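Long-range contacts in lipoprotein (PDB 7ADK), which is probably a serine protease of the chymotrypsin-like PA clan, belonging to a mycoplasma peptidase family whose members are thought to cleave host immunoglobulins: residues S599-A607 with S705-T713; V787-D795 with K804-Y812. All coordinates share one frame; numbering follows the deposited sequence.

Contact 1: S599-A607 with S705-T713; sequences SLLNEQTYA and SFIDKPGLT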
loop_
_atom_site.group_PDB
_atom_site.type_symbol
_atom_site.label_atom_id
_atom_site.label_comp_id
_atom_site.label_asym_id
_atom_site.label_seq_id
_atom_site.Cartn_x
_atom_site.Cartn_y
_atom_site.Cartn_z
ATOM N N SER B 599 33.877 6.595 20.314
ATOM C CA SER B 599 34.489 6.216 19.044
ATOM C C SER B 599 33.980 4.852 18.591
ATOM O O SER B 599 34.282 3.858 19.241
ATOM C CB SER B 599 35.989 6.135 19.262
ATOM O OG SER B 599 36.656 5.655 18.118
ATOM N N LEU B 600 33.264 4.753 17.471
ATOM C CA LEU B 600 32.874 3.458 16.885
ATOM C C LEU B 600 34.062 2.629 16.347
ATOM O O LEU B 600 33.890 1.471 15.989
ATOM C CB LEU B 600 31.823 3.685 15.773
ATOM C CG LEU B 600 30.377 3.293 16.138
ATOM C CD1 LEU B 600 29.485 3.533 14.926
ATOM C CD2 LEU B 600 30.215 1.819 16.508
ATOM N N LEU B 601 35.258 3.219 16.275
ATOM C CA LEU B 601 36.499 2.593 15.804
ATOM C C LEU B 601 37.290 1.885 16.924
ATOM O O LEU B 601 38.008 0.924 16.642
ATOM C CB LEU B 601 37.351 3.676 15.122
ATOM C CG LEU B 601 36.730 4.180 13.801
ATOM C CD1 LEU B 601 37.234 5.576 13.498
ATOM C CD2 LEU B 601 37.085 3.283 12.616
ATOM N N ASN B 602 37.140 2.312 18.181
ATOM C CA ASN B 602 37.697 1.609 19.334
ATOM C C ASN B 602 37.027 0.239 19.516
ATOM O O ASN B 602 35.827 0.090 19.295
ATOM C CB ASN B 602 37.562 2.447 20.610
ATOM C CG ASN B 602 38.233 3.804 20.648
ATOM O OD1 ASN B 602 38.060 4.553 21.590
ATOM N ND2 ASN B 602 38.994 4.186 19.656
ATOM N N GLU B 603 37.787 -0.779 19.913
ATOM C CA GLU B 603 37.297 -2.164 19.873
ATOM C C GLU B 603 36.191 -2.465 20.897
ATOM O O GLU B 603 35.263 -3.220 20.608
ATOM C CB GLU B 603 38.492 -3.120 20.033
ATOM C CG GLU B 603 38.232 -4.570 19.602
ATOM C CD GLU B 603 37.794 -4.705 18.139
ATOM O OE1 GLU B 603 37.096 -5.688 17.803
ATOM O OE2 GLU B 603 38.139 -3.841 17.306
ATOM N N GLN B 604 36.239 -1.848 22.076
ATOM C CA GLN B 604 35.196 -2.004 23.085
ATOM C C GLN B 604 33.887 -1.302 22.706
ATOM O O GLN B 604 32.839 -1.685 23.210
ATOM C CB GLN B 604 35.705 -1.580 24.476
ATOM C CG GLN B 604 35.698 -0.081 24.821
ATOM C CD GLN B 604 36.761 0.762 24.126
ATOM O OE1 GLN B 604 37.565 0.299 23.332
ATOM N NE2 GLN B 604 36.805 2.041 24.395
ATOM N N THR B 605 33.911 -0.304 21.820
ATOM C CA THR B 605 32.677 0.312 21.316
ATOM C C THR B 605 32.039 -0.547 20.243
ATOM O O THR B 605 30.855 -0.842 20.341
ATOM C CB THR B 605 32.886 1.699 20.728
ATOM O OG1 THR B 605 33.616 2.516 21.599
ATOM C CG2 THR B 605 31.558 2.402 20.468
ATOM N N TYR B 606 32.802 -0.976 19.235
ATOM C CA TYR B 606 32.256 -1.781 18.145
ATOM C C TYR B 606 31.636 -3.080 18.667
ATOM O O TYR B 606 30.558 -3.472 18.231
ATOM C CB TYR B 606 33.346 -2.045 17.098
ATOM C CG TYR B 606 32.805 -2.685 15.835
ATOM C CD1 TYR B 606 32.160 -1.885 14.877
ATOM C CD2 TYR B 606 32.838 -4.077 15.669
ATOM C CE1 TYR B 606 31.493 -2.467 13.789
ATOM C CE2 TYR B 606 32.156 -4.669 14.594
ATOM C CZ TYR B 606 31.457 -3.866 13.676
ATOM O OH TYR B 606 30.716 -4.449 12.711
ATOM N N ALA B 607 32.265 -3.717 19.657
ATOM C CA ALA B 607 31.782 -4.960 20.247
ATOM C C ALA B 607 30.378 -4.870 20.873
ATOM O O ALA B 607 29.741 -5.900 21.072
ATOM C CB ALA B 607 32.802 -5.433 21.256
ATOM N N SER B 705 35.304 -0.211 4.291
ATOM C CA SER B 705 36.738 0.113 4.349
ATOM C C SER B 705 37.453 -0.670 5.446
ATOM O O SER B 705 38.505 -1.253 5.187
ATOM C CB SER B 705 36.963 1.618 4.531
ATOM O OG SER B 705 38.322 1.993 4.578
ATOM N N PHE B 706 36.930 -0.670 6.676
ATOM C CA PHE B 706 37.597 -1.281 7.823
ATOM C C PHE B 706 37.205 -2.750 7.929
ATOM O O PHE B 706 36.103 -3.110 8.326
ATOM C CB PHE B 706 37.273 -0.492 9.086
ATOM C CG PHE B 706 37.751 0.940 9.012
ATOM C CD1 PHE B 706 39.125 1.238 9.064
ATOM C CD2 PHE B 706 36.821 1.973 8.809
ATOM C CE1 PHE B 706 39.549 2.565 8.918
ATOM C CE2 PHE B 706 37.247 3.302 8.697
ATOM C CZ PHE B 706 38.617 3.598 8.748
ATOM N N ILE B 707 38.109 -3.622 7.516
ATOM C CA ILE B 707 37.763 -4.978 7.103
ATOM C C ILE B 707 37.235 -5.891 8.216
ATOM O O ILE B 707 36.239 -6.579 8.024
ATOM C CB ILE B 707 38.973 -5.529 6.335
ATOM C CG1 ILE B 707 39.100 -4.837 4.959
ATOM C CG2 ILE B 707 38.951 -7.037 6.205
ATOM C CD1 ILE B 707 37.835 -4.585 4.153
ATOM N N ASP B 708 37.828 -5.852 9.399
ATOM C CA ASP B 708 37.348 -6.564 10.585
ATOM C C ASP B 708 36.187 -5.843 11.313
ATOM O O ASP B 708 35.857 -6.191 12.448
ATOM C CB ASP B 708 38.530 -6.912 11.502
ATOM C CG ASP B 708 39.296 -5.737 12.118
ATOM O OD1 ASP B 708 39.145 -4.574 11.696
ATOM O OD2 ASP B 708 40.094 -5.991 13.042
ATOM N N LYS B 709 35.552 -4.854 10.663
ATOM C CA LYS B 709 34.466 -4.013 11.187
ATOM C C LYS B 709 33.319 -3.940 10.166
ATOM O O LYS B 709 33.189 -2.938 9.462
ATOM C CB LYS B 709 34.960 -2.590 11.483
ATOM C CG LYS B 709 36.233 -2.385 12.285
ATOM C CD LYS B 709 36.110 -2.490 13.781
ATOM C CE LYS B 709 37.303 -1.771 14.387
ATOM N NZ LYS B 709 37.282 -1.691 15.847
ATOM N N PRO B 710 32.476 -4.977 10.029
ATOM C CA PRO B 710 31.398 -4.952 9.052
ATOM C C PRO B 710 30.512 -3.716 9.200
ATOM O O PRO B 710 30.157 -3.317 10.307
ATOM C CB PRO B 710 30.637 -6.268 9.170
ATOM C CG PRO B 710 31.098 -6.845 10.498
ATOM C CD PRO B 710 32.484 -6.247 10.724
ATOM N N GLY B 711 30.241 -3.075 8.074
ATOM C CA GLY B 711 29.540 -1.810 7.944
ATOM C C GLY B 711 30.208 -0.543 8.473
ATOM O O GLY B 711 29.498 0.451 8.617
ATOM N N LEU B 712 31.513 -0.499 8.727
ATOM C CA LEU B 712 32.254 0.758 8.910
ATOM C C LEU B 712 33.024 1.110 7.640
ATOM O O LEU B 712 33.684 0.268 7.016
ATOM C CB LEU B 712 33.236 0.724 10.088
ATOM C CG LEU B 712 32.673 0.460 11.491
ATOM C CD1 LEU B 712 33.765 0.765 12.521
ATOM C CD2 LEU B 712 31.478 1.325 11.861
ATOM N N THR B 713 33.009 2.385 7.255
ATOM C CA THR B 713 33.753 2.873 6.091
ATOM C C THR B 713 34.377 4.249 6.279
ATOM O O THR B 713 33.983 5.019 7.144
ATOM C CB THR B 713 32.932 2.751 4.799
ATOM O OG1 THR B 713 33.814 2.834 3.714
ATOM C CG2 THR B 713 31.863 3.798 4.554
#
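The backbones stay well apart, with the CA atoms of Tyr606 and Lys709 7.6 Å from each other, and no backbone-to-backbone bond crosses; side chains from the short helix 603-606 and two beta turns do the reaching, two of them to backbone carbonyls. The first turn, type I, runs from Phe706 to Lys709; the second, type II, runs from Lys709 to Leu712 and delivers the chain into strand 712-714 of a mixed sheet in what is probably the chymotrypsin-like (PA clan) peptidase domain. The Tyr606 and Lys709 side chains lie alongside one another, pointing opposite ways. Tyr606 reaches over from the helix, its CG anti to the backbone N (chi1 -171°), and its ring receives the aliphatic part of Lys709 on one face, with CD 4.2 Å from the ring centroid, off centre toward the rim. Lys709 bends at chi2 and then runs out nearly straight, bringing its ammonium to the start of the helix, between the carbonyl of Leu601 in the preceding loop and the carboxylate of Glu603 in the first turn. NZ bonds to Leu601 O at 2.8 Å, from above the carbonyl plane, and to Glu603 OE2 at 2.7 Å, on the syn side but 34° out of the carboxylate plane, in a salt bridge. Two acceptors thus grip one amine. Leu601 CD2 sits over one face of the Phe706 ring, 4.0 Å from its centroid. Leu712 CD1 lodges among Leu600, Leu601 and the Tyr606 ring, 3.9 Å from Tyr606 CD1, and Ile747 of strand 737-747 packs against both Leu600 and Leu712. At its far end the Tyr606 hydroxyl donates to Pro710 O at 2.7 Å, in the carbonyl plane on a lone pair, with a C=O...OH angle of 127°.

Contact 2: V787-D795 with K804-Y812; sequences VAFRSDGYD and KLGQYDLIY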
loop_
_atom_site.group_PDB
_atom_site.type_symbol
_atom_site.label_atom_id
_atom_site.label_comp_id
_atom_site.label_asym_id
_atom_site.label_seq_id
_atom_site.Cartn_x
_atom_site.Cartn_y
_atom_site.Cartn_z
ATOM N N VAL B 787 26.372 9.374 7.276
ATOM C CA VAL B 787 27.424 10.251 7.804
ATOM C C VAL B 787 27.504 10.144 9.314
ATOM O O VAL B 787 26.552 10.528 9.984
ATOM C CB VAL B 787 27.144 11.715 7.427
ATOM C CG1 VAL B 787 28.118 12.702 8.058
ATOM C CG2 VAL B 787 27.223 11.932 5.929
ATOM N N ALA B 788 28.623 9.716 9.892
ATOM C CA ALA B 788 28.806 9.866 11.331
ATOM C C ALA B 788 29.096 11.335 11.682
ATOM O O ALA B 788 29.933 11.993 11.062
ATOM C CB ALA B 788 29.876 8.906 11.834
ATOM N N PHE B 789 28.430 11.860 12.706
ATOM C CA PHE B 789 28.650 13.229 13.200
ATOM C C PHE B 789 30.035 13.444 13.824
ATOM O O PHE B 789 30.585 14.542 13.792
ATOM C CB PHE B 789 27.622 13.563 14.291
ATOM C CG PHE B 789 26.169 13.428 13.920
ATOM C CD1 PHE B 789 25.545 14.407 13.136
ATOM C CD2 PHE B 789 25.433 12.329 14.376
ATOM C CE1 PHE B 789 24.180 14.301 12.850
ATOM C CE2 PHE B 789 24.077 12.210 14.055
ATOM C CZ PHE B 789 23.443 13.211 13.321
ATOM N N ARG B 790 30.556 12.392 14.449
ATOM C CA ARG B 790 31.779 12.378 15.234
ATOM C C ARG B 790 32.711 11.307 14.700
ATOM O O ARG B 790 32.275 10.216 14.352
ATOM C CB ARG B 790 31.409 12.166 16.700
ATOM C CG ARG B 790 32.582 12.379 17.638
ATOM C CD ARG B 790 32.164 12.227 19.081
ATOM N NE ARG B 790 33.308 12.257 19.991
ATOM C CZ ARG B 790 33.858 13.311 20.546
ATOM N NH1 ARG B 790 33.462 14.520 20.324
ATOM N NH2 ARG B 790 34.834 13.168 21.376
ATOM N N SER B 791 33.991 11.618 14.657
ATOM C CA SER B 791 35.070 10.700 14.335
ATOM C C SER B 791 36.212 10.915 15.314
ATOM O O SER B 791 36.693 12.024 15.508
ATOM C CB SER B 791 35.529 10.878 12.892
ATOM O OG SER B 791 36.664 10.120 12.600
ATOM N N ASP B 792 36.687 9.822 15.883
ATOM C CA ASP B 792 37.913 9.723 16.668
ATOM C C ASP B 792 39.187 9.827 15.810
ATOM O O ASP B 792 40.301 9.914 16.325
ATOM C CB ASP B 792 37.838 8.365 17.349
ATOM C CG ASP B 792 38.852 8.105 18.452
ATOM O OD1 ASP B 792 39.164 6.913 18.682
ATOM O OD2 ASP B 792 39.262 9.066 19.127
ATOM N N GLY B 793 39.016 9.808 14.488
ATOM C CA GLY B 793 40.062 9.615 13.510
ATOM C C GLY B 793 40.506 8.165 13.453
ATOM O O GLY B 793 40.096 7.328 14.246
ATOM N N TYR B 794 41.358 7.871 12.483
ATOM C CA TYR B 794 42.006 6.585 12.296
ATOM C C TYR B 794 43.336 6.819 11.594
ATOM O O TYR B 794 43.422 7.697 10.726
ATOM C CB TYR B 794 41.119 5.634 11.490
ATOM C CG TYR B 794 41.570 4.196 11.586
ATOM C CD1 TYR B 794 41.112 3.398 12.644
ATOM C CD2 TYR B 794 42.450 3.653 10.626
ATOM C CE1 TYR B 794 41.505 2.054 12.736
ATOM C CE2 TYR B 794 42.878 2.321 10.737
ATOM C CZ TYR B 794 42.399 1.514 11.788
ATOM O OH TYR B 794 42.810 0.233 11.926
ATOM N N ASP B 795 44.361 6.055 11.947
ATOM C CA ASP B 795 45.700 6.174 11.382
ATOM C C ASP B 795 46.039 4.922 10.568
ATOM O O ASP B 795 45.941 3.804 11.073
ATOM C CB ASP B 795 46.686 6.430 12.529
ATOM C CG ASP B 795 48.114 6.748 12.084
ATOM O OD1 ASP B 795 48.513 6.404 10.953
ATOM O OD2 ASP B 795 48.849 7.359 12.882
ATOM N N LYS B 804 45.027 10.290 6.479
ATOM C CA LYS B 804 44.407 9.834 7.725
ATOM C C LYS B 804 42.895 10.086 7.675
ATOM O O LYS B 804 42.462 10.996 6.984
ATOM C CB LYS B 804 45.106 10.512 8.912
ATOM C CG LYS B 804 45.245 12.048 8.852
ATOM C CD LYS B 804 46.402 12.537 9.734
ATOM C CE LYS B 804 47.772 12.250 9.089
ATOM N NZ LYS B 804 48.886 12.291 10.058
ATOM N N LEU B 805 42.091 9.310 8.407
ATOM C CA LEU B 805 40.624 9.479 8.402
ATOM C C LEU B 805 40.200 10.854 8.952
ATOM O O LEU B 805 39.169 11.385 8.556
ATOM C CB LEU B 805 39.947 8.309 9.145
ATOM C CG LEU B 805 38.465 8.508 9.542
ATOM C CD1 LEU B 805 37.534 8.650 8.350
ATOM C CD2 LEU B 805 37.970 7.328 10.351
ATOM N N GLY B 806 40.991 11.461 9.831
ATOM C CA GLY B 806 40.698 12.753 10.442
ATOM C C GLY B 806 39.771 12.656 11.647
ATOM O O GLY B 806 38.711 12.035 11.597
ATOM N N GLN B 807 40.148 13.325 12.734
ATOM C CA GLN B 807 39.366 13.397 13.965
ATOM C C GLN B 807 38.576 14.706 14.019
ATOM O O GLN B 807 39.143 15.797 13.959
ATOM C CB GLN B 807 40.325 13.259 15.147
ATOM C CG GLN B 807 39.613 13.322 16.499
ATOM C CD GLN B 807 40.594 13.605 17.606
ATOM O OE1 GLN B 807 40.810 14.748 17.963
ATOM N NE2 GLN B 807 41.247 12.613 18.155
ATOM N N TYR B 808 37.261 14.601 14.156
ATOM C CA TYR B 808 36.351 15.727 14.062
ATOM C C TYR B 808 35.043 15.473 14.811
ATOM O O TYR B 808 34.601 14.341 14.962
ATOM C CB TYR B 808 36.102 16.062 12.577
ATOM C CG TYR B 808 35.285 15.071 11.772
ATOM C CD1 TYR B 808 35.911 14.091 10.987
ATOM C CD2 TYR B 808 33.885 15.168 11.770
ATOM C CE1 TYR B 808 35.142 13.192 10.235
ATOM C CE2 TYR B 808 33.114 14.265 11.033
ATOM C CZ TYR B 808 33.737 13.264 10.275
ATOM O OH TYR B 808 32.994 12.343 9.612
ATOM N N ASP B 809 34.380 16.543 15.222
ATOM C CA ASP B 809 32.984 16.527 15.636
ATOM C C ASP B 809 32.285 17.729 15.004
ATOM O O ASP B 809 32.669 18.869 15.255
ATOM C CB ASP B 809 32.924 16.503 17.163
ATOM C CG ASP B 809 31.515 16.332 17.725
ATOM O OD1 ASP B 809 30.552 16.833 17.108
ATOM O OD2 ASP B 809 31.403 15.710 18.803
ATOM N N LEU B 810 31.304 17.492 14.138
ATOM C CA LEU B 810 30.608 18.552 13.405
ATOM C C LEU B 810 29.343 19.083 14.105
ATOM O O LEU B 810 28.695 19.985 13.588
ATOM C CB LEU B 810 30.516 18.250 11.892
ATOM C CG LEU B 810 30.055 16.871 11.423
ATOM C CD1 LEU B 810 28.607 16.655 11.794
ATOM C CD2 LEU B 810 30.232 16.736 9.926
ATOM N N ILE B 811 29.074 18.644 15.338
ATOM C CA ILE B 811 28.094 19.239 16.257
ATOM C C ILE B 811 28.801 20.082 17.335
ATOM O O ILE B 811 28.413 21.221 17.571
ATOM C CB ILE B 811 27.192 18.142 16.863
ATOM C CG1 ILE B 811 26.451 17.323 15.790
ATOM C CG2 ILE B 811 26.208 18.694 17.895
ATOM C CD1 ILE B 811 25.374 18.050 15.013
ATOM N N TYR B 812 29.865 19.564 17.964
ATOM C CA TYR B 812 30.565 20.250 19.066
ATOM C C TYR B 812 31.870 20.961 18.677
ATOM O O TYR B 812 32.270 21.885 19.385
ATOM C CB TYR B 812 30.802 19.278 20.228
ATOM C CG TYR B 812 29.556 18.861 20.977
ATOM C CD1 TYR B 812 29.120 19.610 22.079
ATOM C CD2 TYR B 812 28.830 17.735 20.565
ATOM C CE1 TYR B 812 27.963 19.226 22.777
ATOM C CE2 TYR B 812 27.679 17.341 21.264
ATOM C CZ TYR B 812 27.251 18.078 22.383
ATOM O OH TYR B 812 26.169 17.691 23.094
#
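A beta hairpin, strands 790-792 and 807-809 joined by a long loop, extends the mixed sheet; the strand axes approach to 4.7 Å and run at 155° to each other. Ser791 and Tyr808 make the hydrogen-bonded pair: Ser791 N reaches Tyr808 O at 2.8 Å and Tyr808 N returns to Ser791 O. On the same face of the sheet, Ser791 CB lies over one face of the Tyr808 ring, 3.9 Å from its centroid. Ser791 OG donates to Gly806 O at 3.0 Å and accepts from Gly793 N, closing an ST turn. Arg790 and Asp809 point to the other face. The extended arginine brings NH1 to Asp809 OD2 at 2.8 Å, in the guanidinium plane and on the anti lone pair, although guanidinium and carboxylate planes stand 75° apart; Phe855 adds a cation-pi contact to Arg790. Asp809 OD1 meanwhile accepts from Ile811 N in an Asx turn and from Tyr812 N, completing an Asx motif, which holds the carboxylate in place for the salt bridge. At the break in strand 783-792, Phe789 O accepts from Leu810 N, and Phe789 CD1 touches Leu810 CD1 and Ile811 CG1. Toward the other end, Tyr794 CB packs on Leu805 CB at 3.7 Å. Through backbone bonds of Val787 and Ala788, strand 783-792 joins strands 769-778 and 737-747 respectively.

Overall arrangement
Contact 1 closes along the chain before contact 2 opens, and their centres lie 13 Å apart on the same side of the chain's centre. Both reach the mixed sheet: contact 1 through strand 712-714 and contact 2 through strands 783-792 and 807-809, with strand 737-747 pairing with both 712-714 and 783-792. They also touch directly. Asp792 OD1 probably accepts hydrogen bonds from Ser599 OG and Asn602 ND2, Leu601 packs on Gly793, and the rings of Phe706 and Tyr794 meet. The loop before helix 603-606 is therefore tied to the end of strand 783-792, so the two contacts adjoin in the probable peptidase domain.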